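Beta-D-glucoside glucohydrolase (Trichoderma reesei, PDB 4I8D) probably hydrolyses terminal, non-reducing beta-D-glucosyl residues with release of beta-D-glucose, as a family 3 beta-glucosidase in cellulose breakdown. Local coordinates at residues A[166-171]-A[542-547]. Residues are numbered along the deposited sequence; the frame is centred on the assembly and turned at random. Where two conformers were deposited one is given.
With BGC (beta-D-glucopyranose), chain G.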
# COMPACT_ATOMS: atom_id res chain seq x y z
N GLN A 166 -13.83 -1.93 -1.62
CA GLN A 166 -14.62 -1.06 -0.74
C GLN A 166 -14.93 -1.73 0.60
O GLN A 166 -14.94 -2.95 0.70
CB GLN A 166 -15.92 -0.62 -1.44
CG GLN A 166 -16.98 -1.70 -1.55
CD GLN A 166 -18.29 -1.18 -2.08
OE1 GLN A 166 -18.36 -0.68 -3.20
NE2 GLN A 166 -19.35 -1.31 -1.28
N GLU A 167 -15.20 -0.91 1.61
CA GLU A 167 -15.55 -1.40 2.95
C GLU A 167 -17.03 -1.73 3.15
O GLU A 167 -17.36 -2.64 3.91
CB GLU A 167 -15.08 -0.43 4.04
CG GLU A 167 -13.58 -0.48 4.28
CD GLU A 167 -13.10 -1.91 4.45
OE1 GLU A 167 -13.21 -2.44 5.58
OE2 GLU A 167 -12.61 -2.50 3.46
N LEU A 168 -17.91 -0.99 2.47
CA LEU A 168 -19.36 -1.17 2.60
C LEU A 168 -19.77 -2.54 2.10
O LEU A 168 -19.48 -2.91 0.96
CB LEU A 168 -20.10 -0.06 1.84
CG LEU A 168 -21.63 0.03 1.93
CD1 LEU A 168 -22.12 0.38 3.33
CD2 LEU A 168 -22.15 1.05 0.92
N ASN A 169 -20.44 -3.29 2.97
CA ASN A 169 -20.91 -4.65 2.67
C ASN A 169 -19.82 -5.57 2.09
O ASN A 169 -20.10 -6.48 1.31
CB ASN A 169 -22.14 -4.61 1.75
CG ASN A 169 -23.25 -3.73 2.30
OD1 ASN A 169 -23.69 -3.90 3.45
ND2 ASN A 169 -23.73 -2.81 1.48
N ARG A 170 -18.58 -5.33 2.50
CA ARG A 170 -17.42 -6.11 2.06
C ARG A 170 -17.64 -7.62 2.22
O ARG A 170 -17.11 -8.41 1.45
CB ARG A 170 -16.15 -5.68 2.78
CG ARG A 170 -16.19 -5.78 4.31
CD ARG A 170 -14.87 -5.34 4.92
NE ARG A 170 -14.74 -5.70 6.33
CZ ARG A 170 -13.57 -5.83 6.97
NH1 ARG A 170 -12.42 -5.64 6.33
NH2 ARG A 170 -13.55 -6.15 8.25
N GLU A 171 -18.47 -7.99 3.20
CA GLU A 171 -18.72 -9.40 3.49
C GLU A 171 -19.88 -10.00 2.71
O GLU A 171 -20.13 -11.20 2.83
CB GLU A 171 -18.97 -9.60 4.99
CG GLU A 171 -17.78 -9.29 5.89
CD GLU A 171 -18.03 -9.74 7.31
OE1 GLU A 171 -18.42 -10.92 7.49
OE2 GLU A 171 -17.87 -8.93 8.24
N THR A 542 -15.50 5.83 -10.60
CA THR A 542 -15.93 4.77 -9.72
C THR A 542 -16.67 5.33 -8.52
O THR A 542 -16.46 6.48 -8.12
CB THR A 542 -14.75 3.93 -9.20
OG1 THR A 542 -13.81 4.80 -8.54
CG2 THR A 542 -14.07 3.21 -10.35
N ARG A 543 -17.55 4.49 -7.96
CA ARG A 543 -18.32 4.79 -6.76
C ARG A 543 -18.14 3.64 -5.77
O ARG A 543 -17.83 2.52 -6.18
CB ARG A 543 -19.81 4.95 -7.10
CG ARG A 543 -20.46 3.71 -7.73
CD ARG A 543 -21.96 3.89 -7.95
NE ARG A 543 -22.57 2.79 -8.70
CZ ARG A 543 -23.38 1.87 -8.18
NH1 ARG A 543 -23.70 1.91 -6.89
NH2 ARG A 543 -23.88 0.90 -8.93
N ILE A 544 -18.32 3.92 -4.48
CA ILE A 544 -18.58 2.87 -3.48
C ILE A 544 -20.00 2.39 -3.83
O ILE A 544 -20.92 3.20 -3.89
CB ILE A 544 -18.61 3.46 -2.04
CG1 ILE A 544 -17.27 4.11 -1.65
CG2 ILE A 544 -19.08 2.42 -1.01
CD1 ILE A 544 -16.05 3.19 -1.74
N VAL A 545 -20.16 1.09 -4.09
CA VAL A 545 -21.42 0.51 -4.53
C VAL A 545 -22.28 0.07 -3.34
O VAL A 545 -21.81 -0.62 -2.44
CB VAL A 545 -21.18 -0.68 -5.48
CG1 VAL A 545 -22.44 -1.51 -5.70
CG2 VAL A 545 -20.59 -0.20 -6.80
N SER A 546 -23.55 0.49 -3.35
CA SER A 546 -24.46 0.20 -2.24
C SER A 546 -25.32 -1.04 -2.49
O SER A 546 -25.88 -1.61 -1.55
CB SER A 546 -25.33 1.42 -1.93
OG SER A 546 -26.13 1.76 -3.04
N GLY A 547 -25.42 -1.45 -3.75
CA GLY A 547 -26.14 -2.68 -4.09
C GLY A 547 -25.27 -3.93 -4.01
O GLY A 547 -24.10 -3.86 -3.62
C2 BGC G . -9.03 -7.59 8.59
C3 BGC G . -7.63 -8.13 8.21
C4 BGC G . -6.81 -8.49 9.46
C5 BGC G . -7.62 -9.39 10.39
C6 BGC G . -6.85 -9.80 11.64
C1 BGC G . -9.70 -8.44 9.69
O1 BGC G . -10.88 -7.81 10.21
O2 BGC G . -9.88 -7.49 7.43
O3 BGC G . -6.91 -7.19 7.41
O4 BGC G . -5.56 -9.09 9.08
O5 BGC G . -8.80 -8.69 10.78
O6 BGC G . -6.87 -8.73 12.59
O HOH W 1 -22.97 -2.68 -1.16
O HOH W 2 -25.76 -0.84 1.05
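A chi1 of 74° tucks CG of Gln166 in between its own N and C, and a straight run from there carries the amide across to Val545, a worked example of a side-chain amide pairing with both backbone polar groups, N-H and C=O, of one residue. Val545 N donates to Gln166 OE1 at 2.7 Å, tilted 19° from the plane of the side-chain carbonyl. In return Gln166 NE2 reaches Val545 O at 2.8 Å in a nearly straight bond (168°), in the plane of that backbone carbonyl and on a lone pair. The second N-H of NE2 goes to Leu168 O, also 2.8 Å away, so three bonds fix the rotation of the amide. With an alanine at Gln166, Val545 N and the Leu168 carbonyl would probably lose their amide partner and a gap open beside Ile544 CG2. Nearby, Leu168 CD2 rests 3.9 Å from Ile544 CG2, while Asn169 ND2 reaches the other loop through two waters, one bound by Val545 O and Gly547 O, the other by Ser546 O. The contact joins the N-terminal TIM-barrel region to the C-terminal region of this family 3 enzyme. Arg170, which closes the type II turn begun at Glu167, gives a weak NH1 bond to glucose O2, and its NH2 forms a salt bridge with Glu442. Directional amide bonding to main chain, with Ile544 packed alongside, thus ties down a glucose-pocket loop.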